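Local coordinates for 3-oxoadipate enol-lactonase (Burkholderia xenovorans, PDB 2XUA), which probably hydrolyses 3-oxoadipate enol-lactone to 3-oxoadipate, a step in the bacterial breakdown of catechol, at residues Ala139-Ala142 with His148-Ala151. Numbering follows the deposited sequence.
Sequences AVKA and HALA
The flat group that matters here is the Lys141-Ala142 peptide: CD1 of Leu150 sits over one of its faces, 3.4 Å from Ala142 N and 3.7 Å from Lys141 C. The CB of Ala142 lies 3.9 Å from Leu150 CD1 and 4.1 Å from Leu150 CD2, so the alanine methyl rests against both branches of the leucine. Torsions off the staggered values (chi1 -107°, chi2 92°) carry Leu150 CD1 over the peptide. Lys141 runs past the leucine in the opposite direction. With CG anti to the backbone N (chi1 -163°), its chain stays extended as far as CE, bringing CG to 3.7 Å from Leu150 CD1 and CE to 4.0 Å from Ala149 CB, and it bends only at the last torsion. The contact is van der Waals packing, carbon on carbon apart from the peptide under CD1, with the aliphatic part of Lys141 along the more open side. Tyr186, from helix 183-195, touches both Ala142 and Leu150 and also lines the laevulinic acid pocket; the side chain of Leu150 is about 6 Å from that ligand. The successive helices 132-145 and 147-154 thus meet across the short turn between them, within the helical cap inserted between strands 117-123 and 209-214 of the alpha/beta hydrolase fold.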
ATOM      1  N   ALA B 139       9.569   2.443 -22.212  1.00 18.62           N
ATOM      2  CA  ALA B 139       8.237   2.885 -22.568  1.00 18.57           C
ATOM      3  C   ALA B 139       7.615   1.932 -23.532  1.00 18.37           C
ATOM      4  O   ALA B 139       6.453   1.601 -23.394  1.00 17.45           O
ATOM      5  CB  ALA B 139       8.284   4.312 -23.188  1.00 17.49           C
ATOM      6  N   VAL B 140       8.396   1.453 -24.489  1.00 18.98           N
ATOM      7  CA  VAL B 140       7.887   0.457 -25.459  1.00 20.20           C
ATOM      8  C   VAL B 140       7.470  -0.818 -24.735  1.00 20.01           C
ATOM      9  O   VAL B 140       6.375  -1.371 -24.935  1.00 20.23           O
ATOM     10  CB  VAL B 140       8.964   0.101 -26.581  1.00 20.59           C
ATOM     11  CG1 VAL B 140       8.520  -1.178 -27.329  1.00 19.86           C
ATOM     12  CG2 VAL B 140       9.174   1.256 -27.533  1.00 20.93           C
ATOM     13  N   LYS B 141       8.349  -1.286 -23.864  1.00 21.95           N
ATOM     14  CA  LYS B 141       8.098  -2.505 -23.134  1.00 21.82           C
ATOM     15  C   LYS B 141       6.848  -2.353 -22.254  1.00 21.14           C
ATOM     16  O   LYS B 141       6.000  -3.245 -22.221  1.00 20.48           O
ATOM     17  CB  LYS B 141       9.307  -2.894 -22.303  1.00 22.94           C
ATOM     18  CG  LYS B 141       9.271  -4.356 -21.851  1.00 27.86           C
ATOM     19  CD  LYS B 141      10.474  -4.753 -20.987  1.00 32.21           C
ATOM     20  CE  LYS B 141      10.622  -6.297 -20.996  1.00 36.48           C
ATOM     21  NZ  LYS B 141      11.642  -6.741 -22.007  1.00 38.91           N
ATOM     22  N   ALA B 142       6.722  -1.217 -21.575  1.00 21.13           N
ATOM     23  CA  ALA B 142       5.617  -1.073 -20.647  1.00 20.75           C
ATOM     24  C   ALA B 142       4.335  -1.117 -21.454  1.00 21.84           C
ATOM     25  O   ALA B 142       3.398  -1.850 -21.089  1.00 19.99           O
ATOM     26  CB  ALA B 142       5.745   0.208 -19.884  1.00 20.33           C
ATOM     27  N   HIS B 148       4.348  -6.563 -15.613  1.00 26.24           N
ATOM     28  CA  HIS B 148       4.968  -7.752 -15.014  1.00 28.39           C
ATOM     29  C   HIS B 148       6.339  -8.015 -15.582  1.00 28.78           C
ATOM     30  O   HIS B 148       7.307  -8.283 -14.852  1.00 27.26           O
ATOM     31  CB  HIS B 148       4.037  -8.971 -15.169  1.00 30.58           C
ATOM     32  CG  HIS B 148       3.038  -9.098 -14.045  1.00 34.27           C
ATOM     33  ND1 HIS B 148       1.769  -8.542 -14.098  1.00 36.95           N
ATOM     34  CD2 HIS B 148       3.143  -9.679 -12.820  1.00 36.36           C
ATOM     35  CE1 HIS B 148       1.133  -8.792 -12.965  1.00 36.21           C
ATOM     36  NE2 HIS B 148       1.944  -9.475 -12.172  1.00 34.91           N
ATOM     37  N   ALA B 149       6.432  -7.877 -16.901  1.00 30.51           N
ATOM     38  CA  ALA B 149       7.704  -7.984 -17.629  1.00 32.20           C
ATOM     39  C   ALA B 149       8.795  -7.002 -17.145  1.00 32.42           C
ATOM     40  O   ALA B 149       9.998  -7.362 -16.936  1.00 33.02           O
ATOM     41  CB  ALA B 149       7.417  -7.812 -19.173  1.00 33.37           C
ATOM     42  N   LEU B 150       8.362  -5.765 -16.925  1.00 31.42           N
ATOM     43  CA  LEU B 150       9.239  -4.696 -16.497  1.00 30.24           C
ATOM     44  C   LEU B 150       9.711  -4.882 -15.070  1.00 30.26           C
ATOM     45  O   LEU B 150      10.857  -4.571 -14.752  1.00 26.90           O
ATOM     46  CB  LEU B 150       8.501  -3.392 -16.552  1.00 31.43           C
ATOM     47  CG  LEU B 150       8.866  -2.446 -17.653  1.00 32.25           C
ATOM     48  CD1 LEU B 150       7.938  -2.764 -18.776  1.00 38.32           C
ATOM     49  CD2 LEU B 150       8.499  -1.144 -17.104  1.00 33.26           C
ATOM     50  N   ALA B 151       8.817  -5.400 -14.223  1.00 29.52           N
ATOM     51  CA  ALA B 151       9.088  -5.575 -12.807  1.00 30.99           C
ATOM     52  C   ALA B 151      10.347  -6.402 -12.615  1.00 30.84           C
ATOM     53  O   ALA B 151      11.132  -6.101 -11.720  1.00 30.97           O
ATOM     54  CB  ALA B 151       7.880  -6.260 -12.100  1.00 30.11           C
TER